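Local coordinates for Ice-binding protein (Flavobacteriaceae bacterium, PDB 5UYT) that probably binds ice through a pair of ice-binding domains, each a right-handed beta-helix, and so acts as an antifreeze protein in an Antarctic bacterium, at residues G237-T242 with T253-D258. Numbering follows the deposited sequence.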
loop_
_atom_site.group_PDB
_atom_site.type_symbol
_atom_site.label_atom_id
_atom_site.label_comp_id
_atom_site.label_asym_id
_atom_site.label_seq_id
_atom_site.Cartn_x
_atom_site.Cartn_y
_atom_site.Cartn_z
ATOM N N GLY A 237 22.902 -16.883 -21.628
ATOM C CA GLY A 237 23.805 -16.295 -20.630
ATOM C C GLY A 237 23.922 -17.201 -19.400
ATOM O O GLY A 237 23.492 -18.367 -19.403
ATOM N N ILE A 238 24.514 -16.635 -18.367
ATOM C CA ILE A 238 24.795 -17.324 -17.096
ATOM C C ILE A 238 23.645 -17.073 -16.113
ATOM O O ILE A 238 23.457 -15.951 -15.599
ATOM C CB ILE A 238 26.166 -16.847 -16.511
ATOM C CG1 ILE A 238 27.337 -17.124 -17.503
ATOM C CG2 ILE A 238 26.399 -17.487 -15.136
ATOM C CD1 ILE A 238 27.535 -18.601 -17.859
ATOM N N THR A 239 22.904 -18.140 -15.849
ATOM C CA THR A 239 21.676 -18.043 -15.063
ATOM C C THR A 239 21.764 -19.071 -13.973
ATOM O O THR A 239 22.247 -20.206 -14.227
ATOM C CB THR A 239 20.481 -18.315 -15.992
ATOM O OG1 THR A 239 20.264 -17.133 -16.770
ATOM C CG2 THR A 239 19.215 -18.669 -15.210
ATOM N N TYR A 240 21.298 -18.704 -12.771
ATOM C CA TYR A 240 21.202 -19.681 -11.657
ATOM C C TYR A 240 19.747 -19.756 -11.165
ATOM O O TYR A 240 19.061 -18.730 -11.113
ATOM C CB TYR A 240 22.050 -19.243 -10.475
ATOM C CG TYR A 240 23.515 -19.529 -10.748
ATOM C CD1 TYR A 240 24.125 -20.689 -10.256
ATOM C CD2 TYR A 240 24.267 -18.651 -11.532
ATOM C CE1 TYR A 240 25.470 -20.958 -10.570
ATOM C CE2 TYR A 240 25.584 -18.915 -11.842
ATOM C CZ TYR A 240 26.172 -20.060 -11.345
ATOM O OH TYR A 240 27.513 -20.244 -11.660
ATOM N N VAL A 241 19.282 -20.962 -10.862
ATOM C CA VAL A 241 17.901 -21.155 -10.426
ATOM C C VAL A 241 17.894 -22.078 -9.211
ATOM O O VAL A 241 18.645 -23.076 -9.191
ATOM C CB VAL A 241 17.045 -21.823 -11.556
ATOM C CG1 VAL A 241 15.618 -22.099 -11.044
ATOM C CG2 VAL A 241 16.977 -20.901 -12.780
ATOM N N THR A 242 17.064 -21.760 -8.200
ATOM C CA THR A 242 16.737 -22.751 -7.181
ATOM C C THR A 242 15.269 -23.112 -7.427
ATOM O O THR A 242 14.391 -22.231 -7.428
ATOM C CB THR A 242 16.927 -22.196 -5.765
ATOM O OG1 THR A 242 18.304 -21.806 -5.628
ATOM C CG2 THR A 242 16.575 -23.276 -4.715
ATOM N N THR A 253 15.653 -25.253 -23.178
ATOM C CA THR A 253 17.116 -25.275 -23.495
ATOM C C THR A 253 17.793 -24.104 -22.814
ATOM O O THR A 253 17.133 -23.164 -22.358
ATOM C CB THR A 253 17.411 -25.177 -25.024
ATOM O OG1 THR A 253 16.983 -23.886 -25.500
ATOM C CG2 THR A 253 16.688 -26.267 -25.802
ATOM N N GLY A 254 19.115 -24.134 -22.761
ATOM C CA GLY A 254 19.884 -23.008 -22.279
ATOM C C GLY A 254 20.170 -22.971 -20.784
ATOM O O GLY A 254 21.022 -22.184 -20.346
ATOM N N PHE A 255 19.452 -23.783 -19.989
ATOM C CA PHE A 255 19.759 -23.870 -18.554
ATOM C C PHE A 255 20.855 -24.912 -18.325
ATOM O O PHE A 255 20.796 -26.014 -18.864
ATOM C CB PHE A 255 18.522 -24.265 -17.752
ATOM C CG PHE A 255 17.458 -23.203 -17.745
ATOM C CD1 PHE A 255 17.464 -22.238 -16.750
ATOM C CD2 PHE A 255 16.528 -23.121 -18.766
ATOM C CE1 PHE A 255 16.530 -21.183 -16.751
ATOM C CE2 PHE A 255 15.568 -22.095 -18.770
ATOM C CZ PHE A 255 15.574 -21.110 -17.753
ATOM N N GLN A 256 21.858 -24.540 -17.537
ATOM C CA GLN A 256 22.989 -25.430 -17.268
ATOM C C GLN A 256 22.714 -26.143 -15.976
ATOM O O GLN A 256 22.427 -25.479 -14.926
ATOM C CB GLN A 256 24.287 -24.625 -17.207
ATOM C CG GLN A 256 24.584 -23.942 -18.540
ATOM C CD GLN A 256 25.807 -23.030 -18.450
ATOM O OE1 GLN A 256 25.818 -22.009 -17.722
ATOM N NE2 GLN A 256 26.848 -23.381 -19.192
ATOM N N ALA A 257 22.736 -27.476 -16.037
ATOM C CA ALA A 257 22.278 -28.308 -14.904
ATOM C C ALA A 257 23.009 -27.934 -13.628
ATOM O O ALA A 257 22.405 -27.887 -12.558
ATOM C CB ALA A 257 22.488 -29.800 -15.180
ATOM N N ASP A 258 24.305 -27.689 -13.715
ATOM C CA ASP A 258 25.030 -27.421 -12.458
ATOM C C ASP A 258 24.700 -26.049 -11.841
ATOM O O ASP A 258 25.117 -25.768 -10.717
ATOM C CB ASP A 258 26.551 -27.561 -12.693
ATOM C CG ASP A 258 26.990 -29.004 -12.900
ATOM O OD1 ASP A 258 26.179 -29.926 -12.719
ATOM O OD2 ASP A 258 28.167 -29.205 -13.283
HETATM O O HOH W 1 23.588 -20.480 -17.594
HETATM O O HOH W 2 21.538 -21.922 -16.424
#
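Thr239 and Val241 both meet the ring of Phe255 at one atom, CE1. Thr239 CG2 lies 4.0 Å from Phe255 CE1. Val241 CG2 reaches that same Phe255 CE1 at 4.0 Å. Both methyls come to the ring obliquely. On Thr239, chi1 of -77° sets OG1 beside the backbone N and leaves the methyl CG2 opposite that N, turned to Phe255; OG1 hydrogen-bonds with Asn235 OD1 and Ile414 N. At the outer side, Ile238 CD1 comes within 3.8 Å of Gln256 OE1.

No direct hydrogen bond joins 237-242 to 253-258. Two waters do the work. One gives hydrogen bonds to Gly237 O and to Gln256 OE1 (2.7 Å from OE1 to the water) and takes one from Thr239 N. The other donates to Thr239 O and accepts from Gln256 N, 2.9 Å from that nitrogen. The Gln256 side chain is extended beyond CG (chi2 175°), which carries its amide up to the first water.

Asn235, on strand 233-236, bonds to both segments: its ND2 also bonds Gly254 O, and the Phe255 side chain rests against Asn235 and Leu233. Asn259 ND2 gives Thr239 O a further partner. The segments belong to successive turns of the beta-helix, where the chain bends between strands 233-236 and 240-242 and again between 252-253 and 260-261. Apolar contacts to Phe255 on the inner side and water bridges on the outer side thus join neighbouring turns at this bend, where direct backbone pairing between the two segments is absent.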